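Local coordinates for protein ALDH21) (PDB 5MZ5) that acts as an NADP(+)-dependent succinic semialdehyde dehydrogenase of the aldehyde dehydrogenase family, a tetramer whose subunits contain a Rossmann-type cofactor domain, at residues D79-A84 and S240-S245; I42-K47 and G51-L56. All coordinates share one frame; numbering follows the deposited sequence.

Interaction 1: D79-A84 and S240-S245; sequences DDAIDA and SILPVS
Ala81 meets Ser240 and Leu242 where helix 75-94 passes the end of strand 239-241. The Ala81 methyl makes the closest approaches from the helix. It points at the strand and lies 3.4 Å from Ser240 OG and 3.7 Å from Ser240 CB. Leu242 brings one branch to the same methyl, with its CD1 3.9 Å from Ala81 CB. Val210 of strand 209-212 and Leu44 of strand 38-44 also touch Ala81, and all three contact residues are buried. Ser240 OG stands beside its own backbone N (chi1 -78°), which turns the hydroxyl to the helix. A water bridges the helix carbonyl and the serine hydroxyl: it donates to Ala81 O at 2.8 Å and accepts from Ser240 OG at 2.7 Å. Away from this methyl the helix carries acids nearer solvent: Asp83 is exposed, Asp79 and Asp80 partly so. Asp79 and Asp83 both form salt bridges with Arg257, and Asp80 pairs with Lys76. Strand 239-241 is an outermost strand of the central sheet of the Rossmann-type cofactor domain, so the helix packs at the sheet's margin. The side chain of Leu242 is about 6 Å from that of Lys212, an NADP(+)-binding residue. No direct hydrogen bond joins the two segments. The contact therefore rests on one methyl against a leucine branch and a serine side chain, plus one water bridge, in which the serine hydroxyl donates to the water and accepts from Ala45 N.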
# COMPACT_ATOMS: atom_id res chain seq x y z
N ASP A 79 -9.77 39.40 -4.78
CA ASP A 79 -9.53 39.16 -6.21
C ASP A 79 -8.05 39.02 -6.52
O ASP A 79 -7.67 38.10 -7.23
CB ASP A 79 -10.12 40.29 -7.06
CG ASP A 79 -11.49 39.97 -7.57
OD1 ASP A 79 -11.75 38.79 -7.90
OD2 ASP A 79 -12.32 40.92 -7.66
N ASP A 80 -7.22 39.91 -5.96
CA ASP A 80 -5.77 39.92 -6.12
C ASP A 80 -5.14 38.67 -5.50
O ASP A 80 -4.23 38.11 -6.10
CB ASP A 80 -5.15 41.21 -5.52
CG ASP A 80 -5.51 42.51 -6.22
OD1 ASP A 80 -5.97 42.45 -7.38
OD2 ASP A 80 -5.33 43.58 -5.61
N ALA A 81 -5.67 38.23 -4.33
CA ALA A 81 -5.22 37.03 -3.62
C ALA A 81 -5.45 35.79 -4.46
O ALA A 81 -4.55 34.95 -4.58
CB ALA A 81 -5.94 36.91 -2.27
N ILE A 82 -6.66 35.67 -5.03
CA ILE A 82 -7.02 34.53 -5.86
C ILE A 82 -6.19 34.52 -7.18
O ILE A 82 -5.67 33.46 -7.55
CB ILE A 82 -8.56 34.40 -6.10
CG1 ILE A 82 -9.34 34.41 -4.76
CG2 ILE A 82 -8.86 33.13 -6.87
CD1 ILE A 82 -10.89 34.69 -4.86
N ASP A 83 -6.03 35.70 -7.84
CA ASP A 83 -5.20 35.81 -9.05
C ASP A 83 -3.75 35.38 -8.77
O ASP A 83 -3.15 34.71 -9.61
CB ASP A 83 -5.22 37.24 -9.61
CG ASP A 83 -6.47 37.58 -10.39
OD1 ASP A 83 -7.13 36.65 -10.91
OD2 ASP A 83 -6.80 38.78 -10.49
N ALA A 84 -3.20 35.80 -7.62
CA ALA A 84 -1.83 35.48 -7.20
C ALA A 84 -1.67 33.98 -6.93
O ALA A 84 -0.63 33.44 -7.28
CB ALA A 84 -1.44 36.29 -5.98
N SER A 240 -2.37 33.50 0.96
CA SER A 240 -3.05 34.70 1.41
C SER A 240 -3.88 34.28 2.62
O SER A 240 -4.46 33.19 2.60
CB SER A 240 -3.95 35.29 0.33
OG SER A 240 -3.17 36.00 -0.61
N ILE A 241 -3.85 35.08 3.68
CA ILE A 241 -4.62 34.88 4.91
C ILE A 241 -5.33 36.20 5.18
O ILE A 241 -4.69 37.19 5.56
CB ILE A 241 -3.80 34.34 6.13
CG1 ILE A 241 -3.06 33.02 5.77
CG2 ILE A 241 -4.71 34.17 7.40
CD1 ILE A 241 -2.00 32.63 6.71
N LEU A 242 -6.64 36.23 4.88
CA LEU A 242 -7.47 37.43 4.98
C LEU A 242 -8.77 37.24 5.79
O LEU A 242 -9.68 36.54 5.33
CB LEU A 242 -7.85 37.97 3.58
CG LEU A 242 -6.95 37.72 2.38
CD1 LEU A 242 -7.79 37.49 1.13
CD2 LEU A 242 -6.02 38.90 2.14
N PRO A 243 -8.90 37.89 6.97
CA PRO A 243 -10.21 37.89 7.67
C PRO A 243 -11.12 38.74 6.78
O PRO A 243 -10.73 39.81 6.30
CB PRO A 243 -9.90 38.58 9.01
CG PRO A 243 -8.39 38.67 9.07
CD PRO A 243 -7.94 38.76 7.66
N VAL A 244 -12.28 38.20 6.42
CA VAL A 244 -13.14 38.84 5.43
C VAL A 244 -14.52 39.21 6.01
O VAL A 244 -15.07 38.49 6.86
CB VAL A 244 -13.20 37.92 4.15
CG1 VAL A 244 -14.36 38.23 3.23
CG2 VAL A 244 -11.89 37.98 3.37
N SER A 245 -15.04 40.37 5.56
CA SER A 245 -16.36 40.89 5.92
C SER A 245 -17.44 40.01 5.26
O SER A 245 -17.17 39.30 4.28
CB SER A 245 -16.52 42.33 5.45
OG SER A 245 -16.41 42.46 4.04
O HOH W 1 -2.58 34.40 -2.74

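Interaction 2: I42-K47 and G51-L56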
# COMPACT_ATOMS: atom_id res chain seq x y z
N ILE A 42 -2.36 41.56 7.62
CA ILE A 42 -3.01 40.47 6.92
C ILE A 42 -2.07 40.09 5.79
O ILE A 42 -1.14 40.85 5.49
CB ILE A 42 -4.48 40.76 6.49
CG1 ILE A 42 -4.59 41.97 5.54
CG2 ILE A 42 -5.34 40.94 7.74
CD1 ILE A 42 -5.96 42.16 4.83
N PHE A 43 -2.26 38.90 5.21
CA PHE A 43 -1.34 38.44 4.19
C PHE A 43 -1.99 38.34 2.85
O PHE A 43 -2.95 37.62 2.67
CB PHE A 43 -0.64 37.14 4.65
CG PHE A 43 0.27 37.43 5.82
CD1 PHE A 43 1.58 37.85 5.62
CD2 PHE A 43 -0.22 37.39 7.13
CE1 PHE A 43 2.40 38.20 6.71
CE2 PHE A 43 0.59 37.76 8.21
CZ PHE A 43 1.89 38.17 7.98
N LEU A 44 -1.48 39.14 1.91
CA LEU A 44 -1.98 39.23 0.55
C LEU A 44 -0.85 38.86 -0.39
O LEU A 44 0.14 39.59 -0.49
CB LEU A 44 -2.52 40.65 0.28
CG LEU A 44 -2.94 41.00 -1.16
CD1 LEU A 44 -4.05 40.10 -1.65
CD2 LEU A 44 -3.42 42.44 -1.24
N ALA A 45 -1.00 37.70 -1.08
CA ALA A 45 -0.02 37.15 -2.02
C ALA A 45 1.38 37.08 -1.35
O ALA A 45 2.36 37.59 -1.90
CB ALA A 45 0.02 38.00 -3.29
N SER A 46 1.41 36.46 -0.13
CA SER A 46 2.58 36.21 0.75
C SER A 46 3.14 37.43 1.49
O SER A 46 4.13 37.30 2.22
CB SER A 46 3.72 35.54 -0.04
OG SER A 46 3.25 34.53 -0.91
N LYS A 47 2.53 38.61 1.29
CA LYS A 47 3.06 39.85 1.84
C LYS A 47 2.19 40.48 2.93
O LYS A 47 0.96 40.50 2.80
CB LYS A 47 3.38 40.85 0.71
CG LYS A 47 4.35 40.29 -0.33
CD LYS A 47 5.27 41.34 -0.90
CE LYS A 47 6.45 40.75 -1.65
NZ LYS A 47 7.38 39.98 -0.77
N GLY A 51 -2.18 49.40 5.69
CA GLY A 51 -2.47 50.67 5.05
C GLY A 51 -3.80 51.32 5.40
O GLY A 51 -4.20 51.36 6.57
N ASP A 52 -4.49 51.79 4.35
CA ASP A 52 -5.77 52.52 4.37
C ASP A 52 -7.02 51.66 4.65
O ASP A 52 -8.14 52.13 4.44
CB ASP A 52 -5.93 53.28 3.03
CG ASP A 52 -6.24 52.44 1.79
OD1 ASP A 52 -5.86 51.23 1.76
OD2 ASP A 52 -6.83 52.99 0.83
N ARG A 53 -6.83 50.42 5.11
CA ARG A 53 -7.92 49.48 5.37
C ARG A 53 -8.64 49.71 6.69
O ARG A 53 -8.07 50.24 7.65
CB ARG A 53 -7.45 48.02 5.26
CG ARG A 53 -7.09 47.61 3.85
CD ARG A 53 -6.34 46.30 3.83
NE ARG A 53 -5.94 45.95 2.47
CZ ARG A 53 -4.80 46.31 1.89
NH1 ARG A 53 -3.91 47.04 2.55
NH2 ARG A 53 -4.54 45.96 0.64
N LYS A 54 -9.91 49.27 6.73
CA LYS A 54 -10.77 49.28 7.90
C LYS A 54 -10.28 48.25 8.91
O LYS A 54 -9.65 47.26 8.54
CB LYS A 54 -12.22 49.02 7.46
CG LYS A 54 -13.08 50.30 7.33
CD LYS A 54 -12.60 51.33 6.29
CE LYS A 54 -12.92 52.75 6.70
NZ LYS A 54 -11.96 53.71 6.11
N TRP A 55 -10.55 48.49 10.19
CA TRP A 55 -10.08 47.60 11.24
C TRP A 55 -11.14 46.65 11.75
O TRP A 55 -12.30 47.02 11.88
CB TRP A 55 -9.50 48.39 12.42
CG TRP A 55 -8.26 49.17 12.10
CD1 TRP A 55 -8.17 50.53 11.99
CD2 TRP A 55 -6.94 48.65 11.88
NE1 TRP A 55 -6.86 50.89 11.73
CE2 TRP A 55 -6.09 49.76 11.63
CE3 TRP A 55 -6.39 47.36 11.89
CZ2 TRP A 55 -4.72 49.61 11.42
CZ3 TRP A 55 -5.02 47.22 11.67
CH2 TRP A 55 -4.21 48.33 11.41
N LEU A 56 -10.73 45.43 12.02
CA LEU A 56 -11.55 44.40 12.65
C LEU A 56 -11.04 44.30 14.10
O LEU A 56 -9.83 44.13 14.33
CB LEU A 56 -11.38 43.04 11.93
CG LEU A 56 -12.06 41.81 12.58
CD1 LEU A 56 -13.61 41.89 12.50
CD2 LEU A 56 -11.55 40.51 11.94
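Arg53 reaches across to Ile42 and Leu44. With CG set opposite the carbonyl carbon (chi1 -68°) and the chain straight from CG to NE, the guanidinium reaches Leu44. CB and CG meet nothing of segment 42-47. CD is the first atom to arrive, 4.3 Å from Ile42 CD1. Beyond it NE forms a salt bridge with Asp77 of helix 75-94. At the tip NH2 lies 4.1 Å from Leu44 CD2, and the Leu44 and Arg53 side chains cross at about a right angle. NH1 is hydrogen-bonded to Asp50 O, so NE and NH1 have partners on separate parts of the chain. Segment 42-47 is the end of strand 38-44 and a type I' beta turn from Leu44 to Lys47. This turn makes a beta hairpin with strand 47-49, closed by Leu44 N to Lys47 O at 2.9 Å and Lys47 N to Leu44 O at 3.1 Å. In the four-stranded sheet, strand 66-71 separates strand 38-44 from strand 55-59, and the backbones stay well apart: the closest CA atoms, those of Ile42 and Arg53, are 10.4 Å from each other. Ile42 is buried and also packs on Val70, Pro71 and Val49.

All three touching residues of interaction 1 are buried, whereas interaction 2 is only partly so, with Ile42 its one buried touching residue. Both involve helix 75-94: interaction 1 uses it directly, and in interaction 2 Asp77 of that helix holds Arg53. Leu44 belongs to interaction 2 but also packs on Ala81 of interaction 1. The two contacts meet through backbone and side chains. Ile241 N probably bonds to Phe43 O at 2.9 Å, and Pro243 CD packs on Ile42 CG2 at 3.4 Å. Strand 38-44 thus lies next to the edge strand of the cofactor-domain sheet. Chemistry follows place: a methyl, a leucine branch and a bridging water inside, a long charged side chain against aliphatic groups farther out.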